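Local coordinates for putative oxidoreductase YfjR (Streptomyces aurantiacus, PDB 4OQZ), which probably reduces imines with NADPH as an S-selective imine reductase built on a Rossmann fold, at residues 81-86 against 107-112; 236-241 against 264-269; 243-248 against 257-262. All coordinates share one frame; numbering follows the deposited sequence.

Contact 1 of 3, residues 81-86 against 107-112; sequences EAVAGR and AELGGT
Val83 and Leu109 form the apolar part of this contact, and their side chains cross obliquely. Both methyls of Val83 take part. CG1 stands anti to the backbone N (chi1 -175°) and rests 3.8 Å from Leu109 CB. CG2 meets the leucine further from its backbone, 3.8 Å from Leu109 CD1. Val83 CB and both its methyls thus meet Leu109 CB and CD1. Leu76 touches both residues, and Glu80 adds to the packing on Leu109.

The rest of the contact is backbone. Gly110 O receives the N-H of Gly85 at 2.8 Å, in a nearly straight bond. The donor sits above the carbonyl plane, 40° out of it. Ala84 CA also approaches Gly110 O at 3.4 Å, as a CA-H...O contact. One residue on from Gly85 and two on from Gly110, Thr112 N gives its hydrogen to Arg86 O at 2.8 Å.

Two glycines make the close approach possible. A CB on Gly111 would run into Val83 O and sit tight against Arg86 O. One on Gly110 would be tight against Ala84 CB. Gly110 has positive phi and is the C-prime residue of a Schellman motif that ends helix 96-108, with its N bonded to Ala107 O at 3.0 Å. Residues 83-86 form a type II beta turn, in which Gly85 takes the positive phi. A weak bond from Arg86 N to Val83 O closes it. The Arg86 side chain leads away from the contact, and its NE bonds Asn59 O.

The contact lies in the Rossmann-type nucleotide-binding region. The turn leads into strand 87-90, and the end of helix 96-108 leads into strand 112-119. These strands are parallel neighbours in the sheet. The Arg86-Thr112 bond starts their pairing, which Thr112 continues with Leu88.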
loop_
_atom_site.group_PDB
_atom_site.type_symbol
_atom_site.label_atom_id
_atom_site.label_comp_id
_atom_site.label_asym_id
_atom_site.label_seq_id
_atom_site.Cartn_x
_atom_site.Cartn_y
_atom_site.Cartn_z
ATOM N N GLU A 81 -17.001 39.227 -15.469
ATOM C CA GLU A 81 -17.923 39.909 -14.549
ATOM C C GLU A 81 -18.835 38.973 -13.722
ATOM O O GLU A 81 -19.249 39.350 -12.625
ATOM C CB GLU A 81 -18.773 40.959 -15.290
ATOM C CG GLU A 81 -17.994 42.152 -15.828
ATOM C CD GLU A 81 -17.627 42.075 -17.297
ATOM O OE1 GLU A 81 -16.418 42.172 -17.610
ATOM O OE2 GLU A 81 -18.545 41.934 -18.138
ATOM N N ALA A 82 -19.157 37.774 -14.230
ATOM C CA ALA A 82 -20.023 36.861 -13.479
ATOM C C ALA A 82 -19.318 36.222 -12.281
ATOM O O ALA A 82 -19.983 35.625 -11.439
ATOM C CB ALA A 82 -20.598 35.796 -14.395
ATOM N N VAL A 83 -17.986 36.350 -12.203
ATOM C CA VAL A 83 -17.181 35.806 -11.105
ATOM C C VAL A 83 -17.370 36.616 -9.807
ATOM O O VAL A 83 -17.409 36.013 -8.737
ATOM C CB VAL A 83 -15.683 35.597 -11.494
ATOM C CG1 VAL A 83 -14.898 34.927 -10.369
ATOM C CG2 VAL A 83 -15.562 34.762 -12.772
ATOM N N ALA A 84 -17.535 37.964 -9.900
ATOM C CA ALA A 84 -17.700 38.843 -8.727
ATOM C C ALA A 84 -18.849 38.469 -7.760
ATOM O O ALA A 84 -19.987 38.250 -8.194
ATOM C CB ALA A 84 -17.801 40.306 -9.159
ATOM N N GLY A 85 -18.514 38.395 -6.465
ATOM C CA GLY A 85 -19.436 38.041 -5.385
ATOM C C GLY A 85 -19.878 36.583 -5.377
ATOM O O GLY A 85 -20.932 36.247 -4.823
ATOM N N ARG A 86 -19.103 35.701 -6.023
ATOM C CA ARG A 86 -19.445 34.279 -6.104
ATOM C C ARG A 86 -18.380 33.410 -5.488
ATOM O O ARG A 86 -17.193 33.758 -5.516
ATOM C CB ARG A 86 -19.704 33.830 -7.551
ATOM C CG ARG A 86 -20.473 34.850 -8.376
ATOM C CD ARG A 86 -21.572 34.235 -9.189
ATOM N NE ARG A 86 -22.875 34.442 -8.566
ATOM C CZ ARG A 86 -23.669 35.480 -8.797
ATOM N NH1 ARG A 86 -23.299 36.432 -9.646
ATOM N NH2 ARG A 86 -24.841 35.574 -8.183
ATOM N N ALA A 107 -9.876 35.628 -7.067
ATOM C CA ALA A 107 -9.899 36.718 -6.092
ATOM C C ALA A 107 -9.748 38.055 -6.807
ATOM O O ALA A 107 -10.402 39.035 -6.426
ATOM C CB ALA A 107 -8.769 36.544 -5.086
ATOM N N GLU A 108 -8.899 38.085 -7.862
ATOM C CA GLU A 108 -8.639 39.263 -8.710
ATOM C C GLU A 108 -9.964 39.675 -9.371
ATOM O O GLU A 108 -10.259 40.860 -9.440
ATOM C CB GLU A 108 -7.565 38.908 -9.755
ATOM C CG GLU A 108 -7.068 40.036 -10.638
ATOM C CD GLU A 108 -5.870 39.680 -11.503
ATOM O OE1 GLU A 108 -5.227 40.618 -12.031
ATOM O OE2 GLU A 108 -5.557 38.473 -11.635
ATOM N N LEU A 109 -10.794 38.681 -9.753
ATOM C CA LEU A 109 -12.116 38.855 -10.349
ATOM C C LEU A 109 -13.249 39.124 -9.323
ATOM O O LEU A 109 -14.418 39.214 -9.709
ATOM C CB LEU A 109 -12.458 37.643 -11.235
ATOM C CG LEU A 109 -11.805 37.597 -12.624
ATOM C CD1 LEU A 109 -12.051 36.244 -13.284
ATOM C CD2 LEU A 109 -12.316 38.730 -13.531
ATOM N N GLY A 110 -12.892 39.280 -8.049
ATOM C CA GLY A 110 -13.838 39.589 -6.979
ATOM C C GLY A 110 -14.689 38.448 -6.471
ATOM O O GLY A 110 -15.757 38.675 -5.893
ATOM N N GLY A 111 -14.211 37.231 -6.674
ATOM C CA GLY A 111 -14.902 36.030 -6.221
ATOM C C GLY A 111 -14.042 35.252 -5.251
ATOM O O GLY A 111 -12.877 35.596 -5.062
ATOM N N THR A 112 -14.593 34.181 -4.628
ATOM C CA THR A 112 -13.769 33.381 -3.712
ATOM C C THR A 112 -13.596 31.955 -4.221
ATOM O O THR A 112 -14.559 31.341 -4.692
ATOM C CB THR A 112 -14.150 33.497 -2.209
ATOM O OG1 THR A 112 -15.183 32.570 -1.879
ATOM C CG2 THR A 112 -14.514 34.906 -1.772
#

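Contact 2 of 3, residues 236-241 against 264-269; sequences MGVASM and AFHRGA
Gly237 O meets Phe265 CD2 of the facing helix at 3.7 Å while accepting the backbone N-H of Met241 at 2.9 Å. No hydrogen bond joins the two segments, so side-chain packing makes the contact.

Val238 is at the centre and divides its methyls between two residues. CG1, anti to the backbone N (chi1 178°), lies over one face of the His266 ring. It is 3.9 Å from the ring centroid, a CH-pi contact. The two side chains cross at about a right angle. CG2 turns to Phe265, 3.4 Å from its backbone O and 3.8 Å from its CB. An alanine here removes both methyls, which would probably open a gap beside Phe265 CB and leave the His266 ring less firmly packed.

Met241 bends at chi2 and chi3. Its CG comes 3.6 Å from Phe265 CD2, and its far end leads away. The segment axes are 8.8 Å apart and roughly antiparallel, at 149°.

Trp177 of the second subunit meets the Phe265 ring with the planes at about 80° and packs on Met241. His266 NE2 bonds Glu242 OE1, which probably helps fix the rotation of the imidazole over Val238 CG1. Between the segments the contact is thus apolar. The His266-Glu242 bond links the same two helices just beyond it, and Ser240 OG is bonded to Trp177 NE1 of the second subunit.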
loop_
_atom_site.group_PDB
_atom_site.type_symbol
_atom_site.label_atom_id
_atom_site.label_comp_id
_atom_site.label_asym_id
_atom_site.label_seq_id
_atom_site.Cartn_x
_atom_site.Cartn_y
_atom_site.Cartn_z
ATOM N N MET A 236 18.494 -5.788 5.601
ATOM C CA MET A 236 17.561 -6.917 5.579
ATOM C C MET A 236 16.382 -6.604 4.655
ATOM O O MET A 236 15.813 -7.521 4.078
ATOM C CB MET A 236 17.036 -7.252 6.974
ATOM C CG MET A 236 18.108 -7.403 8.022
ATOM S SD MET A 236 17.430 -7.656 9.695
ATOM C CE MET A 236 15.809 -6.697 9.629
ATOM N N GLY A 237 16.023 -5.325 4.546
ATOM C CA GLY A 237 14.981 -4.840 3.647
ATOM C C GLY A 237 15.418 -5.004 2.210
ATOM O O GLY A 237 14.659 -5.515 1.377
ATOM N N VAL A 238 16.679 -4.621 1.929
ATOM C CA VAL A 238 17.344 -4.775 0.629
ATOM C C VAL A 238 17.300 -6.256 0.235
ATOM O O VAL A 238 16.911 -6.567 -0.888
ATOM C CB VAL A 238 18.821 -4.260 0.635
ATOM C CG1 VAL A 238 19.486 -4.477 -0.721
ATOM C CG2 VAL A 238 18.906 -2.792 1.037
ATOM N N ALA A 239 17.696 -7.157 1.161
ATOM C CA ALA A 239 17.749 -8.606 0.923
ATOM C C ALA A 239 16.370 -9.204 0.724
ATOM O O ALA A 239 16.227 -10.139 -0.050
ATOM C CB ALA A 239 18.465 -9.308 2.068
ATOM N N SER A 240 15.358 -8.677 1.427
ATOM C CA SER A 240 13.994 -9.149 1.308
ATOM C C SER A 240 13.465 -8.751 -0.075
ATOM O O SER A 240 12.868 -9.577 -0.768
ATOM C CB SER A 240 13.132 -8.589 2.431
ATOM O OG SER A 240 11.803 -9.070 2.329
ATOM N N MET A 241 13.768 -7.512 -0.504
ATOM C CA MET A 241 13.377 -7.043 -1.824
ATOM C C MET A 241 14.098 -7.790 -2.961
ATOM O O MET A 241 13.498 -7.980 -4.022
ATOM C CB MET A 241 13.510 -5.525 -1.945
ATOM C CG MET A 241 12.270 -4.783 -1.519
ATOM S SD MET A 241 10.693 -5.490 -2.089
ATOM C CE MET A 241 10.846 -5.311 -3.927
ATOM N N ALA A 264 15.432 1.778 -4.510
ATOM C CA ALA A 264 15.350 2.767 -3.432
ATOM C C ALA A 264 15.996 2.280 -2.131
ATOM O O ALA A 264 16.587 3.091 -1.427
ATOM C CB ALA A 264 13.914 3.177 -3.189
ATOM N N PHE A 265 15.931 0.967 -1.838
ATOM C CA PHE A 265 16.541 0.357 -0.659
ATOM C C PHE A 265 18.040 0.192 -0.826
ATOM O O PHE A 265 18.771 0.527 0.106
ATOM C CB PHE A 265 15.883 -0.979 -0.315
ATOM C CG PHE A 265 14.462 -0.895 0.206
ATOM C CD1 PHE A 265 13.913 0.324 0.596
ATOM C CD2 PHE A 265 13.691 -2.041 0.353
ATOM C CE1 PHE A 265 12.598 0.396 1.082
ATOM C CE2 PHE A 265 12.389 -1.971 0.859
ATOM C CZ PHE A 265 11.850 -0.753 1.213
ATOM N N HIS A 266 18.500 -0.329 -2.005
ATOM C CA HIS A 266 19.920 -0.519 -2.360
ATOM C C HIS A 266 20.598 0.845 -2.319
ATOM O O HIS A 266 21.635 0.991 -1.671
ATOM C CB HIS A 266 20.079 -1.187 -3.737
ATOM C CG HIS A 266 20.977 -2.390 -3.721
ATOM N ND1 HIS A 266 22.344 -2.277 -3.456
ATOM C CD2 HIS A 266 20.687 -3.689 -3.972
ATOM C CE1 HIS A 266 22.827 -3.510 -3.531
ATOM N NE2 HIS A 266 21.867 -4.394 -3.834
ATOM N N ARG A 267 19.971 1.855 -2.963
ATOM C CA ARG A 267 20.367 3.258 -2.891
ATOM C C ARG A 267 19.855 3.608 -1.502
ATOM O O ARG A 267 18.716 3.305 -1.184
ATOM C CB ARG A 267 19.644 4.071 -3.987
ATOM C CG ARG A 267 19.558 5.573 -3.758
ATOM C CD ARG A 267 18.109 6.021 -3.801
ATOM N NE ARG A 267 17.759 6.668 -5.067
ATOM C CZ ARG A 267 17.152 7.848 -5.167
ATOM N NH1 ARG A 267 16.888 8.368 -6.359
ATOM N NH2 ARG A 267 16.802 8.520 -4.074
ATOM N N GLY A 268 20.704 4.109 -0.644
ATOM C CA GLY A 268 20.288 4.334 0.730
ATOM C C GLY A 268 21.239 3.590 1.631
ATOM O O GLY A 268 21.769 4.174 2.572
ATOM N N ALA A 269 21.525 2.312 1.293
ATOM C CA ALA A 269 22.507 1.479 1.991
ATOM C C ALA A 269 23.902 2.098 1.745
ATOM O O ALA A 269 24.847 1.885 2.515
ATOM C CB ALA A 269 22.453 0.060 1.451
#

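Contact 3 of 3, residues 243-248 against 257-262; sequences HVVHTN and FPRAVL
Val245 is the bump of this contact, and Pro258, Arg259 and Leu262 form the hollow that receives it. Its CG2 methyl goes in deepest. It lies 3.7 Å from Pro258 O and 3.9 Å from Pro258 CB. Leu262 CD2 borders the same methyl at 3.9 Å. The other methyl, CG1, is anti to the backbone N (chi1 158°) and approaches Arg259 NH1 at 3.9 Å. The valine and arginine side chains cross at about a right angle. Arg259 NH1 also hydrogen-bonds Thr255 OG1, which probably helps hold the guanidinium beside the valine.

Pro258 is the bump from the other side. Its CB fits between Val244 and Val245, 3.9 Å from Val244 CG1. Asn248 lies beyond, with ND2 4.2 Å from Pro258 CG. That amide is fixed at both ends. ND2 bonds Val244 O at 2.7 Å, on the face opposite to the one used by Asn248 N. OD1 bonds Gln185 NE2.

The two helices run antiparallel at 162°, with segment axes 9.1 Å apart. They form a helical hairpin in the C-terminal domain. Helix 163-191 packs against one flank, where Gln185 touches Phe257 and Pro258 and Leu189 touches Asn248. The second subunit adds Gln170 on Val244 and Pro178 on Phe257.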
loop_
_atom_site.group_PDB
_atom_site.type_symbol
_atom_site.label_atom_id
_atom_site.label_comp_id
_atom_site.label_asym_id
_atom_site.label_seq_id
_atom_site.Cartn_x
_atom_site.Cartn_y
_atom_site.Cartn_z
ATOM N N HIS A 243 14.825 -10.991 -2.856
ATOM C CA HIS A 243 14.034 -12.223 -2.887
ATOM C C HIS A 243 12.728 -12.037 -3.658
ATOM O O HIS A 243 12.378 -12.917 -4.452
ATOM C CB HIS A 243 13.773 -12.736 -1.454
ATOM C CG HIS A 243 15.013 -13.141 -0.713
ATOM N ND1 HIS A 243 16.171 -13.532 -1.384
ATOM C CD2 HIS A 243 15.239 -13.217 0.618
ATOM C CE1 HIS A 243 17.054 -13.815 -0.441
ATOM N NE2 HIS A 243 16.541 -13.641 0.778
ATOM N N VAL A 244 12.013 -10.887 -3.436
ATOM C CA VAL A 244 10.781 -10.515 -4.149
ATOM C C VAL A 244 11.137 -10.422 -5.646
ATOM O O VAL A 244 10.471 -11.058 -6.461
ATOM C CB VAL A 244 10.132 -9.210 -3.589
ATOM C CG1 VAL A 244 9.058 -8.659 -4.538
ATOM C CG2 VAL A 244 9.535 -9.445 -2.190
ATOM N N VAL A 245 12.226 -9.697 -5.991
ATOM C CA VAL A 245 12.738 -9.584 -7.378
ATOM C C VAL A 245 13.069 -10.967 -7.960
ATOM O O VAL A 245 12.740 -11.225 -9.124
ATOM C CB VAL A 245 13.933 -8.588 -7.488
ATOM C CG1 VAL A 245 14.796 -8.844 -8.731
ATOM C CG2 VAL A 245 13.446 -7.143 -7.480
ATOM N N HIS A 246 13.719 -11.849 -7.174
ATOM C CA HIS A 246 14.098 -13.179 -7.680
ATOM C C HIS A 246 12.903 -14.087 -7.948
ATOM O O HIS A 246 12.832 -14.679 -9.021
ATOM C CB HIS A 246 15.161 -13.858 -6.797
ATOM C CG HIS A 246 16.565 -13.424 -7.100
ATOM N ND1 HIS A 246 17.299 -14.005 -8.125
ATOM C CD2 HIS A 246 17.329 -12.482 -6.498
ATOM C CE1 HIS A 246 18.477 -13.400 -8.112
ATOM N NE2 HIS A 246 18.539 -12.470 -7.152
ATOM N N THR A 247 11.929 -14.121 -7.020
ATOM C CA THR A 247 10.686 -14.902 -7.104
ATOM C C THR A 247 9.904 -14.562 -8.381
ATOM O O THR A 247 9.364 -15.461 -9.037
ATOM C CB THR A 247 9.838 -14.630 -5.841
ATOM O OG1 THR A 247 10.594 -14.962 -4.680
ATOM C CG2 THR A 247 8.538 -15.398 -5.820
ATOM N N ASN A 248 9.808 -13.269 -8.698
ATOM C CA ASN A 248 9.098 -12.780 -9.868
ATOM C C ASN A 248 9.874 -13.126 -11.140
ATOM O O ASN A 248 9.278 -13.579 -12.120
ATOM C CB ASN A 248 8.829 -11.283 -9.748
ATOM C CG ASN A 248 7.720 -10.963 -8.799
ATOM O OD1 ASN A 248 6.542 -10.986 -9.148
ATOM N ND2 ASN A 248 8.067 -10.678 -7.566
ATOM N N PHE A 257 8.291 -3.079 -11.272
ATOM C CA PHE A 257 7.813 -2.476 -10.010
ATOM C C PHE A 257 8.640 -2.947 -8.800
ATOM O O PHE A 257 9.135 -2.077 -8.089
ATOM C CB PHE A 257 6.307 -2.685 -9.807
ATOM C CG PHE A 257 5.760 -2.088 -8.532
ATOM C CD1 PHE A 257 5.840 -0.722 -8.293
ATOM C CD2 PHE A 257 5.122 -2.885 -7.594
ATOM C CE1 PHE A 257 5.329 -0.170 -7.110
ATOM C CE2 PHE A 257 4.618 -2.333 -6.417
ATOM C CZ PHE A 257 4.696 -0.977 -6.196
ATOM N N PRO A 258 8.912 -4.271 -8.587
ATOM C CA PRO A 258 9.754 -4.661 -7.446
ATOM C C PRO A 258 11.199 -4.188 -7.548
ATOM O O PRO A 258 11.801 -3.958 -6.514
ATOM C CB PRO A 258 9.680 -6.192 -7.453
ATOM C CG PRO A 258 8.463 -6.526 -8.237
ATOM C CD PRO A 258 8.430 -5.476 -9.303
ATOM N N ARG A 259 11.793 -4.062 -8.765
ATOM C CA ARG A 259 13.164 -3.572 -8.774
ATOM C C ARG A 259 13.232 -2.095 -8.437
ATOM O O ARG A 259 14.121 -1.693 -7.711
ATOM C CB ARG A 259 14.018 -3.998 -9.999
ATOM C CG ARG A 259 13.537 -3.561 -11.375
ATOM C CD ARG A 259 14.488 -4.020 -12.490
ATOM N NE ARG A 259 14.544 -5.479 -12.659
ATOM C CZ ARG A 259 15.455 -6.280 -12.103
ATOM N NH1 ARG A 259 15.424 -7.587 -12.328
ATOM N NH2 ARG A 259 16.417 -5.776 -11.337
ATOM N N ALA A 260 12.222 -1.321 -8.840
ATOM C CA ALA A 260 12.097 0.105 -8.506
ATOM C C ALA A 260 12.118 0.318 -6.987
ATOM O O ALA A 260 12.784 1.242 -6.506
ATOM C CB ALA A 260 10.803 0.646 -9.080
ATOM N N VAL A 261 11.434 -0.581 -6.230
ATOM C CA VAL A 261 11.391 -0.585 -4.755
ATOM C C VAL A 261 12.770 -0.999 -4.228
ATOM O O VAL A 261 13.312 -0.319 -3.359
ATOM C CB VAL A 261 10.243 -1.487 -4.219
ATOM C CG1 VAL A 261 10.304 -1.659 -2.697
ATOM C CG2 VAL A 261 8.884 -0.966 -4.664
ATOM N N LEU A 262 13.342 -2.103 -4.763
ATOM C CA LEU A 262 14.688 -2.588 -4.414
ATOM C C LEU A 262 15.716 -1.485 -4.649
ATOM O O LEU A 262 16.574 -1.287 -3.798
ATOM C CB LEU A 262 15.057 -3.835 -5.258
ATOM C CG LEU A 262 16.525 -4.332 -5.280
ATOM C CD1 LEU A 262 16.976 -4.875 -3.918
ATOM C CD2 LEU A 262 16.697 -5.407 -6.307
#

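Contact 1 comes first along the chain and belongs to the nucleotide-binding region, where it joins the lead-ins to strands 87-90 and 112-119. Contacts 2 and 3 lie in the C-terminal domain, with centres about 52 Å from that of contact 1 and on the other side of the chain's centre. They share helices 234-250 and 256-269. Both segments of contact 3 fall between the two of contact 2, so contact 3 is nearer the turn between these helices. Their centres are about 10 Å apart, and Met241 packs on Pro258, Val261 and Leu262 to join them. Both touch the second subunit, so this hairpin is part of the subunit interface, while contact 1 touches no other chain of the assembly.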